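Local coordinates for uroporphyrinogen III synthase (Thermus thermophilus, PDB 1WCW), which probably catalyses the closure of the linear tetrapyrrole hydroxymethylbilane to uroporphyrinogen III, with inversion of ring D, on the pathway to haem and related pigments, at residues 209-213 against 232-236; 217-223 against 236-241; 36-40 against 193-197; 52-56 against 157-161. The contacts are given in a common frame with arbitrary orientation. Residue numbers count along the deposited sequence, not the author numbering.

Contacts 1 and 2 lie in the half built on the parallel sheet; contact 3 lies where its helix 192-201 meets strand 39-43 of the mixed sheet; contact 4 lies in the other half, its centre about 38 Å from that of contact 1. Contact 2 pairs two parallel strands by backbone hydrogen bonds. Contact 1 shares Pro-236 with it and is more exposed, and two polar side chains of helix 205-214 bind the loop entering strand 238-240. Contact 3 is the most buried, mostly apolar with one glutamine-glutamine hydrogen bond, and is joined to contact 1 through Glu-196 and Trp-232. Contact 4 packs leucines between helix and sheet without touching contact 3, though both reach the mixed sheet.

Contact 1 (209-213 against 232-236); sequences REALN and WGVKP
A Schellman motif ends helix 223-231, and Arg-209 and Asn-213 of helix 205-214 grip the turn and the loop behind it. Gly-233 is the C-prime residue, at phi/psi 86/18; Val-234 and Lys-235 then run extended. The backbones come nearest at Asn-213, whose CA lies 5.8 Å from CA of Val-234. Arg-209 (chi1-chi3 t, t, m) stretches alongside, giving hydrogen bonds from NE (2.7 Å) and NH1 (3.1 Å) to O of Trp-232. A CB on Gly-233 would run into that NE. Asn-213, chi1 m, clasps the backbone around Val-234: its ND2 donates to O of Gly-233 (2.9 Å) and its OD1 accepts from N of Lys-235 (3.2 Å). Beneath, CB of Leu-212 meets CG1 of Val-234 at 3.8 Å. A water donates to O of Leu-212 (2.7 Å) and O of Lys-235 (2.9 Å). The indole NE1 of Trp-232 turns to Glu-196. This is a helix-to-strand connection of an alpha/beta sheet, opened by a glycine-terminated helix and held from the preceding helix.

Contact 2 (217-223 against 236-241); sequences KALAVGR and PFYVDE
Phe-237, Arg-223 and Val-239 bury the largest areas where strands 217-221 and 238-240 run parallel, axes 4.7 Å apart and crossing at -15°. Phe-237 (chi1 t) lays one ring face on Lys-217, CD being 3.7 Å from the ring centroid in a CH-pi contact, while CD2 of Leu-219 touches the ring edge. N of Phe-237 opens the backbone ladder, donating to O of Ala-218 (2.7 Å). Ala-220 N to Tyr-238 O (2.9 Å), Asp-240 N to Ala-220 O (2.8 Å) and Gly-222 N to Asp-240 O (2.8 Å) follow. Leu-219, Ala-220 and Val-221 pair with Tyr-238, Val-239 and Asp-240. Helix 223-231 links the strands in a beta-alpha-beta crossover, with Gly-222 (phi/psi 108/141) as its N-cap. Val-239, chi1 t, faces this helix beside Ala-220 (CG2 to CB 4.3 Å); its CG1 lies over a face of the Arg-223 guanidinium, 3.9 Å from NH2. NH2 of Arg-223 makes a long salt bridge (3.9 Å) to OE2 of Glu-241. On the opposite face, Asp-240 is hydrogen-bonded to Tyr-238 and Ser-247.

Contact 3 (36-40 against 193-197); sequences FPVQA and IQVEF
Phe-197 (chi1 m) brings the edge of its ring against Gln-39, CE1 lying 3.7 Å from CB of the glutamine, while its CD1 approaches O of Val-38 at 3.7 Å. Residues 36-40 leave the parallel sheet and turn into strand 39-43: Val-38 has phi/psi -114/2, Gln-39 is extended at -135/161, and the CB atoms of both point toward helix 192-201. The backbones come nearest at Val-38 and Gln-194, CA to CA 6.1 Å. Val-38 (chi1 m) packs into the helix surface, its CG2 reaching O and CB of Gln-194 at 3.6 and 3.7 Å and CB of Phe-197 at 4.3 Å. Gln-39 takes the p rotamer, chi1 86°, and its OE1 accepts a 2.9 Å hydrogen bond from NE2 of Gln-194 (chi1 m, chi2 t); NE2 of Gln-39 lies 4.1 Å from CG2 of Ile-193. OE1 of Gln-194 accepts from the backbone N of Val-190, so one side chain links the turn leading into its helix to Gln-39. Strand 39-43 continues antiparallel to strand 155-167, in the two-stranded connection between the alpha/beta domains of the HemD fold, near the interdomain cleft that probably receives the substrate in this family.

Contact 4 (52-56 against 157-161); sequences QVRAL and VLPLM
Leu-158 (chi1 t, chi2 p) sends both methyls to helix 52-56: CD1 rests 3.8 Å from CB of Ala-55 and 3.3 Å from OE1 of Gln-52, and CD2 lies 3.7 Å from N of Leu-56. Pro-159 sits beside the end of Gln-52, whose side chain is bent (chi1 and chi2 both m). OE1 of Gln-52 is 3.9 Å from CD of the proline and 3.3 Å from its O, two acceptors that are not bonded. Helix 50-57 thus packs across strand 155-167 of the second domain's mixed sheet; the segment axes are 8.7 Å apart at closest approach and their N-to-C directions make 128°. Leu-160 (chi1 m) is nearest in register, its CA 6.2 Å from CA of Gln-52. CD2 of Leu-160 contacts O and CB of Gln-52 at 3.6 and 3.7 Å and N of Val-53 at 4.0 Å, and its CD1 meets CD2 of Leu-56 at 4.0 Å. Leu-74 of helix 68-80 touches Val-53, Leu-56 and Leu-160; Ala-135 touches Leu-56 and Leu-160.

Contact 1 (209-213 against 232-236)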
loop_
_atom_site.group_PDB
_atom_site.type_symbol
_atom_site.label_atom_id
_atom_site.label_comp_id
_atom_site.label_asym_id
_atom_site.label_seq_id
_atom_site.Cartn_x
_atom_site.Cartn_y
_atom_site.Cartn_z
ATOM N N ARG A 209 12.687 16.232 -1.756
ATOM C CA ARG A 209 13.262 15.776 -0.478
ATOM C C ARG A 209 13.573 16.981 0.390
ATOM O O ARG A 209 13.233 16.996 1.577
ATOM C CB ARG A 209 14.523 14.999 -0.741
ATOM C CG ARG A 209 15.198 14.577 0.506
ATOM C CD ARG A 209 16.498 13.842 0.238
ATOM N NE ARG A 209 16.331 12.642 -0.493
ATOM C CZ ARG A 209 16.897 12.370 -1.670
ATOM N NH1 ARG A 209 16.678 11.185 -2.216
ATOM N NH2 ARG A 209 17.646 13.260 -2.332
ATOM N N GLU A 210 14.228 18.013 -0.177
ATOM C CA GLU A 210 14.515 19.208 0.595
ATOM C C GLU A 210 13.227 19.852 1.139
ATOM O O GLU A 210 13.179 20.214 2.317
ATOM C CB GLU A 210 15.303 20.218 -0.248
ATOM C CG GLU A 210 15.534 21.543 0.467
ATOM C CD GLU A 210 16.504 22.430 -0.320
ATOM O OE1 GLU A 210 16.744 23.571 0.107
ATOM O OE2 GLU A 210 17.023 21.941 -1.346
ATOM N N ALA A 211 12.190 19.937 0.293
ATOM C CA ALA A 211 10.949 20.529 0.744
ATOM C C ALA A 211 10.306 19.731 1.910
ATOM O O ALA A 211 9.893 20.338 2.886
ATOM C CB ALA A 211 9.998 20.653 -0.431
ATOM N N LEU A 212 10.291 18.387 1.798
ATOM C CA LEU A 212 9.647 17.532 2.843
ATOM C C LEU A 212 10.493 17.387 4.094
ATOM O O LEU A 212 9.998 16.964 5.114
ATOM C CB LEU A 212 9.270 16.170 2.299
ATOM C CG LEU A 212 8.096 16.271 1.304
ATOM C CD1 LEU A 212 7.921 14.979 0.584
ATOM C CD2 LEU A 212 6.853 16.692 1.990
ATOM N N ASN A 213 11.773 17.754 4.052
ATOM C CA ASN A 213 12.594 17.761 5.246
ATOM C C ASN A 213 12.646 19.142 5.900
ATOM O O ASN A 213 12.736 19.233 7.107
ATOM C CB ASN A 213 14.020 17.358 4.919
ATOM C CG ASN A 213 14.195 15.888 4.857
ATOM O OD1 ASN A 213 13.455 15.137 5.527
ATOM N ND2 ASN A 213 15.149 15.432 4.070
ATOM N N TRP A 232 13.587 7.273 1.037
ATOM C CA TRP A 232 13.834 8.347 0.079
ATOM C C TRP A 232 14.572 9.498 0.736
ATOM O O TRP A 232 14.697 10.542 0.107
ATOM C CB TRP A 232 12.538 8.823 -0.574
ATOM C CG TRP A 232 12.039 7.875 -1.610
ATOM C CD1 TRP A 232 11.084 6.846 -1.478
ATOM C CD2 TRP A 232 12.434 7.836 -2.995
ATOM N NE1 TRP A 232 10.887 6.219 -2.661
ATOM C CE2 TRP A 232 11.703 6.790 -3.616
ATOM C CE3 TRP A 232 13.337 8.579 -3.778
ATOM C CZ2 TRP A 232 11.810 6.473 -4.978
ATOM C CZ3 TRP A 232 13.444 8.271 -5.148
ATOM C CH2 TRP A 232 12.694 7.222 -5.733
ATOM N N GLY A 233 15.031 9.338 1.971
ATOM C CA GLY A 233 15.777 10.412 2.603
ATOM C C GLY A 233 14.930 11.454 3.299
ATOM O O GLY A 233 15.403 12.557 3.572
ATOM N N VAL A 234 13.661 11.154 3.604
ATOM C CA VAL A 234 12.796 12.071 4.317
ATOM C C VAL A 234 12.403 11.538 5.665
ATOM O O VAL A 234 12.027 10.353 5.762
ATOM C CB VAL A 234 11.524 12.341 3.494
ATOM C CG1 VAL A 234 10.526 13.177 4.339
ATOM C CG2 VAL A 234 11.909 13.061 2.189
ATOM N N LYS A 235 12.599 12.290 6.731
ATOM C CA LYS A 235 12.166 11.823 8.018
ATOM C C LYS A 235 10.770 12.390 8.344
ATOM O O LYS A 235 10.600 13.622 8.403
ATOM C CB LYS A 235 13.166 12.328 9.098
ATOM C CG LYS A 235 12.810 11.869 10.506
ATOM C CD LYS A 235 13.725 12.558 11.506
ATOM C CE LYS A 235 13.295 12.355 12.920
ATOM N NZ LYS A 235 12.100 13.177 13.223
ATOM N N PRO A 236 9.755 11.562 8.565
ATOM C CA PRO A 236 8.416 12.097 8.883
ATOM C C PRO A 236 8.464 12.931 10.127
ATOM O O PRO A 236 9.185 12.575 11.113
ATOM C CB PRO A 236 7.564 10.892 9.142
ATOM C CG PRO A 236 8.336 9.738 8.608
ATOM C CD PRO A 236 9.784 10.101 8.543
HETATM O O HOH W 1 9.031 15.785 7.349
#

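Contact 2 (217-223 against 236-241)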
loop_
_atom_site.group_PDB
_atom_site.type_symbol
_atom_site.label_atom_id
_atom_site.label_comp_id
_atom_site.label_asym_id
_atom_site.label_seq_id
_atom_site.Cartn_x
_atom_site.Cartn_y
_atom_site.Cartn_z
ATOM N N LYS A 217 5.955 19.616 6.507
ATOM C CA LYS A 217 6.107 18.454 7.422
ATOM C C LYS A 217 5.426 17.220 6.819
ATOM O O LYS A 217 4.223 17.259 6.537
ATOM C CB LYS A 217 5.526 18.851 8.761
ATOM C CG LYS A 217 6.407 19.929 9.441
ATOM C CD LYS A 217 5.740 20.432 10.673
ATOM C CE LYS A 217 6.641 21.458 11.400
ATOM N NZ LYS A 217 6.927 22.652 10.594
ATOM N N ALA A 218 6.179 16.120 6.711
ATOM C CA ALA A 218 5.609 14.900 6.198
ATOM C C ALA A 218 4.974 14.117 7.311
ATOM O O ALA A 218 5.610 13.925 8.392
ATOM C CB ALA A 218 6.671 14.091 5.515
ATOM N N LEU A 219 3.739 13.689 7.135
ATOM C CA LEU A 219 3.010 12.945 8.141
ATOM C C LEU A 219 2.742 11.579 7.572
ATOM O O LEU A 219 2.386 11.459 6.395
ATOM C CB LEU A 219 1.646 13.600 8.500
ATOM C CG LEU A 219 1.730 15.126 8.660
ATOM C CD1 LEU A 219 0.344 15.690 8.896
ATOM C CD2 LEU A 219 2.638 15.523 9.766
ATOM N N ALA A 220 2.904 10.535 8.408
ATOM C CA ALA A 220 2.706 9.156 7.901
ATOM C C ALA A 220 1.712 8.377 8.738
ATOM O O ALA A 220 1.875 8.429 9.974
ATOM C CB ALA A 220 4.059 8.380 7.886
ATOM N N VAL A 221 0.790 7.717 8.103
ATOM C CA VAL A 221 -0.106 6.789 8.825
ATOM C C VAL A 221 0.509 5.423 8.572
ATOM O O VAL A 221 0.471 4.916 7.429
ATOM C CB VAL A 221 -1.513 6.790 8.236
ATOM C CG1 VAL A 221 -2.399 5.722 8.972
ATOM C CG2 VAL A 221 -2.133 8.141 8.409
ATOM N N GLY A 222 1.127 4.866 9.620
ATOM C CA GLY A 222 1.694 3.517 9.557
ATOM C C GLY A 222 3.219 3.526 9.524
ATOM O O GLY A 222 3.869 4.417 8.867
ATOM N N ARG A 223 3.849 2.573 10.217
ATOM C CA ARG A 223 5.279 2.441 10.200
ATOM C C ARG A 223 5.830 2.110 8.793
ATOM O O ARG A 223 6.960 2.532 8.452
ATOM C CB ARG A 223 5.702 1.320 11.225
ATOM C CG ARG A 223 6.996 1.553 11.942
ATOM C CD ARG A 223 6.879 2.795 12.812
ATOM N NE ARG A 223 7.922 3.757 12.455
ATOM C CZ ARG A 223 8.162 4.871 13.117
ATOM N NH1 ARG A 223 9.120 5.683 12.730
ATOM N NH2 ARG A 223 7.443 5.155 14.201
ATOM N N PRO A 236 9.755 11.562 8.565
ATOM C CA PRO A 236 8.416 12.097 8.883
ATOM C C PRO A 236 8.464 12.931 10.127
ATOM O O PRO A 236 9.185 12.575 11.113
ATOM C CB PRO A 236 7.564 10.892 9.142
ATOM C CG PRO A 236 8.336 9.738 8.608
ATOM C CD PRO A 236 9.784 10.101 8.543
ATOM N N PHE A 237 7.703 14.008 10.161
ATOM C CA PHE A 237 7.634 14.828 11.339
ATOM C C PHE A 237 6.778 14.064 12.352
ATOM O O PHE A 237 6.995 14.167 13.587
ATOM C CB PHE A 237 6.929 16.171 10.991
ATOM C CG PHE A 237 6.731 17.075 12.177
ATOM C CD1 PHE A 237 7.803 17.798 12.671
ATOM C CD2 PHE A 237 5.476 17.172 12.779
ATOM C CE1 PHE A 237 7.635 18.632 13.780
ATOM C CE2 PHE A 237 5.285 18.004 13.904
ATOM C CZ PHE A 237 6.382 18.728 14.386
ATOM N N TYR A 238 5.721 13.389 11.956
ATOM C CA TYR A 238 4.819 12.668 12.862
ATOM C C TYR A 238 4.358 11.379 12.198
ATOM O O TYR A 238 4.031 11.342 10.994
ATOM C CB TYR A 238 3.631 13.561 13.153
ATOM C CG TYR A 238 2.587 12.973 14.033
ATOM C CD1 TYR A 238 2.743 12.921 15.417
ATOM C CD2 TYR A 238 1.493 12.357 13.482
ATOM C CE1 TYR A 238 1.765 12.177 16.214
ATOM C CE2 TYR A 238 0.560 11.662 14.235
ATOM C CZ TYR A 238 0.723 11.575 15.583
ATOM O OH TYR A 238 -0.248 10.792 16.205
ATOM N N VAL A 239 4.354 10.281 12.961
ATOM C CA VAL A 239 3.917 8.975 12.496
ATOM C C VAL A 239 2.757 8.482 13.373
ATOM O O VAL A 239 2.942 8.349 14.609
ATOM C CB VAL A 239 5.022 7.933 12.504
ATOM C CG1 VAL A 239 4.526 6.574 11.999
ATOM C CG2 VAL A 239 6.190 8.424 11.677
ATOM N N ASP A 240 1.624 8.205 12.776
ATOM C CA ASP A 240 0.453 7.710 13.529
ATOM C C ASP A 240 0.317 6.203 13.306
ATOM O O ASP A 240 0.400 5.711 12.194
ATOM C CB ASP A 240 -0.787 8.348 13.047
ATOM C CG ASP A 240 -1.923 8.119 13.979
ATOM O OD1 ASP A 240 -2.071 8.881 14.960
ATOM O OD2 ASP A 240 -2.648 7.175 13.704
ATOM N N GLU A 241 0.000 5.469 14.369
ATOM C CA GLU A 241 -0.095 4.037 14.209
ATOM C C GLU A 241 -1.462 3.490 14.503
ATOM O O GLU A 241 -1.585 2.318 14.900
ATOM C CB GLU A 241 0.924 3.369 15.088
ATOM C CG GLU A 241 2.293 3.545 14.508
ATOM C CD GLU A 241 3.348 2.935 15.361
ATOM O OE1 GLU A 241 3.315 1.697 15.528
ATOM O OE2 GLU A 241 4.201 3.686 15.881
#

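Contact 3 (36-40 against 193-197)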
loop_
_atom_site.group_PDB
_atom_site.type_symbol
_atom_site.label_atom_id
_atom_site.label_comp_id
_atom_site.label_asym_id
_atom_site.label_seq_id
_atom_site.Cartn_x
_atom_site.Cartn_y
_atom_site.Cartn_z
ATOM N N PHE A 36 -4.661 16.208 -2.814
ATOM C CA PHE A 36 -3.699 15.972 -3.896
ATOM C C PHE A 36 -3.450 14.465 -4.046
ATOM O O PHE A 36 -2.360 13.986 -3.666
ATOM C CB PHE A 36 -2.385 16.750 -3.631
ATOM C CG PHE A 36 -2.522 18.232 -3.827
ATOM C CD1 PHE A 36 -2.512 19.124 -2.767
ATOM C CD2 PHE A 36 -2.625 18.745 -5.110
ATOM C CE1 PHE A 36 -2.596 20.519 -3.033
ATOM C CE2 PHE A 36 -2.716 20.114 -5.319
ATOM C CZ PHE A 36 -2.701 20.984 -4.274
ATOM N N PRO A 37 -4.410 13.717 -4.593
ATOM C CA PRO A 37 -4.173 12.275 -4.743
ATOM C C PRO A 37 -3.021 12.016 -5.691
ATOM O O PRO A 37 -2.850 12.696 -6.707
ATOM C CB PRO A 37 -5.476 11.719 -5.321
ATOM C CG PRO A 37 -6.177 12.936 -5.868
ATOM C CD PRO A 37 -5.770 14.122 -5.020
ATOM N N VAL A 38 -2.250 10.985 -5.404
ATOM C CA VAL A 38 -1.122 10.643 -6.239
ATOM C C VAL A 38 -1.345 9.288 -6.907
ATOM O O VAL A 38 -0.426 8.830 -7.652
ATOM C CB VAL A 38 0.208 10.605 -5.453
ATOM C CG1 VAL A 38 0.540 11.985 -4.866
ATOM C CG2 VAL A 38 0.192 9.573 -4.345
ATOM N N GLN A 39 -2.482 8.647 -6.699
ATOM C CA GLN A 39 -2.714 7.344 -7.290
ATOM C C GLN A 39 -4.086 7.265 -7.892
ATOM O O GLN A 39 -5.013 8.048 -7.569
ATOM C CB GLN A 39 -2.560 6.212 -6.275
ATOM C CG GLN A 39 -3.794 5.899 -5.480
ATOM C CD GLN A 39 -3.412 5.237 -4.149
ATOM O OE1 GLN A 39 -3.125 5.921 -3.185
ATOM N NE2 GLN A 39 -3.425 3.911 -4.102
ATOM N N ALA A 40 -4.217 6.287 -8.759
ATOM C CA ALA A 40 -5.447 5.942 -9.393
ATOM C C ALA A 40 -5.562 4.414 -9.135
ATOM O O ALA A 40 -4.546 3.733 -8.893
ATOM C CB ALA A 40 -5.328 6.225 -10.816
ATOM N N ILE A 193 2.773 3.124 -0.855
ATOM C CA ILE A 193 2.773 3.311 -2.294
ATOM C C ILE A 193 2.573 4.800 -2.693
ATOM O O ILE A 193 3.033 5.222 -3.752
ATOM C CB ILE A 193 1.696 2.388 -2.942
ATOM C CG1 ILE A 193 2.037 2.155 -4.412
ATOM C CG2 ILE A 193 0.312 2.987 -2.748
ATOM C CD1 ILE A 193 1.098 1.045 -5.068
ATOM N N GLN A 194 1.932 5.609 -1.870
ATOM C CA GLN A 194 1.761 7.026 -2.223
ATOM C C GLN A 194 3.127 7.742 -2.146
ATOM O O GLN A 194 3.386 8.626 -2.958
ATOM C CB GLN A 194 0.828 7.693 -1.214
ATOM C CG GLN A 194 -0.595 7.195 -1.465
ATOM C CD GLN A 194 -1.502 7.242 -0.295
ATOM O OE1 GLN A 194 -1.186 7.838 0.695
ATOM N NE2 GLN A 194 -2.665 6.628 -0.424
ATOM N N VAL A 195 3.978 7.361 -1.186
ATOM C CA VAL A 195 5.322 7.932 -1.089
ATOM C C VAL A 195 6.071 7.510 -2.335
ATOM O O VAL A 195 6.735 8.354 -2.941
ATOM C CB VAL A 195 6.054 7.351 0.169
ATOM C CG1 VAL A 195 7.480 7.919 0.226
ATOM C CG2 VAL A 195 5.309 7.733 1.445
ATOM N N GLU A 196 5.993 6.234 -2.736
ATOM C CA GLU A 196 6.745 5.745 -3.873
ATOM C C GLU A 196 6.285 6.426 -5.128
ATOM O O GLU A 196 7.122 6.901 -5.929
ATOM C CB GLU A 196 6.574 4.218 -4.011
ATOM C CG GLU A 196 6.956 3.355 -2.795
ATOM C CD GLU A 196 8.402 3.449 -2.353
ATOM O OE1 GLU A 196 8.682 2.974 -1.213
ATOM O OE2 GLU A 196 9.273 3.975 -3.075
ATOM N N PHE A 197 4.977 6.617 -5.329
ATOM C CA PHE A 197 4.510 7.275 -6.548
ATOM C C PHE A 197 4.940 8.716 -6.605
ATOM O O PHE A 197 5.322 9.215 -7.676
ATOM C CB PHE A 197 2.979 7.206 -6.647
ATOM C CG PHE A 197 2.419 5.836 -7.028
ATOM C CD1 PHE A 197 1.095 5.540 -6.720
ATOM C CD2 PHE A 197 3.117 4.900 -7.691
ATOM C CE1 PHE A 197 0.502 4.308 -7.105
ATOM C CE2 PHE A 197 2.473 3.663 -8.076
ATOM C CZ PHE A 197 1.183 3.414 -7.776
#

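Contact 4 (52-56 against 157-161)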
loop_
_atom_site.group_PDB
_atom_site.type_symbol
_atom_site.label_atom_id
_atom_site.label_comp_id
_atom_site.label_asym_id
_atom_site.label_seq_id
_atom_site.Cartn_x
_atom_site.Cartn_y
_atom_site.Cartn_z
ATOM N N GLN A 52 -4.658 -17.037 -15.424
ATOM C CA GLN A 52 -3.921 -17.148 -14.159
ATOM C C GLN A 52 -4.808 -17.770 -13.078
ATOM O O GLN A 52 -4.334 -18.575 -12.293
ATOM C CB GLN A 52 -3.500 -15.781 -13.681
ATOM C CG GLN A 52 -2.734 -14.932 -14.741
ATOM C CD GLN A 52 -1.551 -15.636 -15.323
ATOM O OE1 GLN A 52 -0.607 -16.012 -14.611
ATOM N NE2 GLN A 52 -1.561 -15.795 -16.655
ATOM N N VAL A 53 -6.100 -17.407 -13.068
ATOM C CA VAL A 53 -7.021 -17.963 -12.068
ATOM C C VAL A 53 -7.222 -19.450 -12.319
ATOM O O VAL A 53 -7.250 -20.263 -11.380
ATOM C CB VAL A 53 -8.373 -17.212 -12.056
ATOM C CG1 VAL A 53 -9.168 -17.762 -10.834
ATOM C CG2 VAL A 53 -8.177 -15.686 -11.835
ATOM N N ARG A 54 -7.332 -19.840 -13.592
ATOM C CA ARG A 54 -7.468 -21.280 -13.918
ATOM C C ARG A 54 -6.243 -22.087 -13.454
ATOM O O ARG A 54 -6.369 -23.199 -12.918
ATOM C CB ARG A 54 -7.633 -21.478 -15.431
ATOM C CG ARG A 54 -8.976 -21.008 -15.948
ATOM C CD ARG A 54 -9.080 -21.164 -17.484
ATOM N NE ARG A 54 -10.460 -20.999 -17.924
ATOM C CZ ARG A 54 -11.477 -21.775 -17.535
ATOM N NH1 ARG A 54 -12.700 -21.532 -17.989
ATOM N NH2 ARG A 54 -11.280 -22.800 -16.705
ATOM N N ALA A 55 -5.069 -21.473 -13.644
ATOM C CA ALA A 55 -3.846 -22.113 -13.199
ATOM C C ALA A 55 -3.863 -22.296 -11.678
ATOM O O ALA A 55 -3.465 -23.359 -11.141
ATOM C CB ALA A 55 -2.619 -21.313 -13.638
ATOM N N LEU A 56 -4.262 -21.237 -10.947
ATOM C CA LEU A 56 -4.357 -21.378 -9.500
ATOM C C LEU A 56 -5.332 -22.511 -9.127
ATOM O O LEU A 56 -5.108 -23.286 -8.163
ATOM C CB LEU A 56 -4.844 -20.051 -8.887
ATOM C CG LEU A 56 -5.169 -20.035 -7.432
ATOM C CD1 LEU A 56 -3.899 -20.355 -6.632
ATOM C CD2 LEU A 56 -5.701 -18.631 -7.060
ATOM N N VAL A 157 6.870 -18.822 -10.277
ATOM C CA VAL A 157 5.921 -17.785 -9.800
ATOM C C VAL A 157 4.705 -17.680 -10.711
ATOM O O VAL A 157 4.864 -17.599 -11.946
ATOM C CB VAL A 157 6.594 -16.421 -9.664
ATOM C CG1 VAL A 157 5.558 -15.340 -9.235
ATOM C CG2 VAL A 157 7.677 -16.502 -8.588
ATOM N N LEU A 158 3.493 -17.720 -10.124
ATOM C CA LEU A 158 2.225 -17.560 -10.869
ATOM C C LEU A 158 1.673 -16.216 -10.367
ATOM O O LEU A 158 1.154 -16.132 -9.284
ATOM C CB LEU A 158 1.324 -18.741 -10.544
ATOM C CG LEU A 158 -0.131 -18.572 -11.028
ATOM C CD1 LEU A 158 -0.184 -18.594 -12.572
ATOM C CD2 LEU A 158 -0.931 -19.674 -10.454
ATOM N N PRO A 159 1.824 -15.136 -11.134
ATOM C CA PRO A 159 1.340 -13.847 -10.688
ATOM C C PRO A 159 -0.179 -13.753 -10.841
ATOM O O PRO A 159 -0.715 -14.231 -11.859
ATOM C CB PRO A 159 2.079 -12.875 -11.602
ATOM C CG PRO A 159 2.192 -13.680 -12.891
ATOM C CD PRO A 159 2.470 -15.068 -12.477
ATOM N N LEU A 160 -0.842 -13.084 -9.912
ATOM C CA LEU A 160 -2.294 -12.858 -10.010
ATOM C C LEU A 160 -2.523 -11.425 -9.657
ATOM O O LEU A 160 -2.289 -11.026 -8.542
ATOM C CB LEU A 160 -3.045 -13.743 -9.015
ATOM C CG LEU A 160 -2.902 -15.267 -9.248
ATOM C CD1 LEU A 160 -2.837 -15.976 -7.912
ATOM C CD2 LEU A 160 -4.102 -15.802 -10.029
ATOM N N MET A 161 -2.996 -10.624 -10.621
ATOM C CA MET A 161 -3.184 -9.190 -10.379
ATOM C C MET A 161 -4.639 -8.852 -10.613
ATOM O O MET A 161 -5.025 -8.449 -11.770
ATOM C CB MET A 161 -2.235 -8.444 -11.297
ATOM C CG MET A 161 -2.227 -6.966 -11.011
ATOM S SD MET A 161 -1.191 -6.025 -12.215
ATOM C CE MET A 161 0.373 -6.668 -11.785
#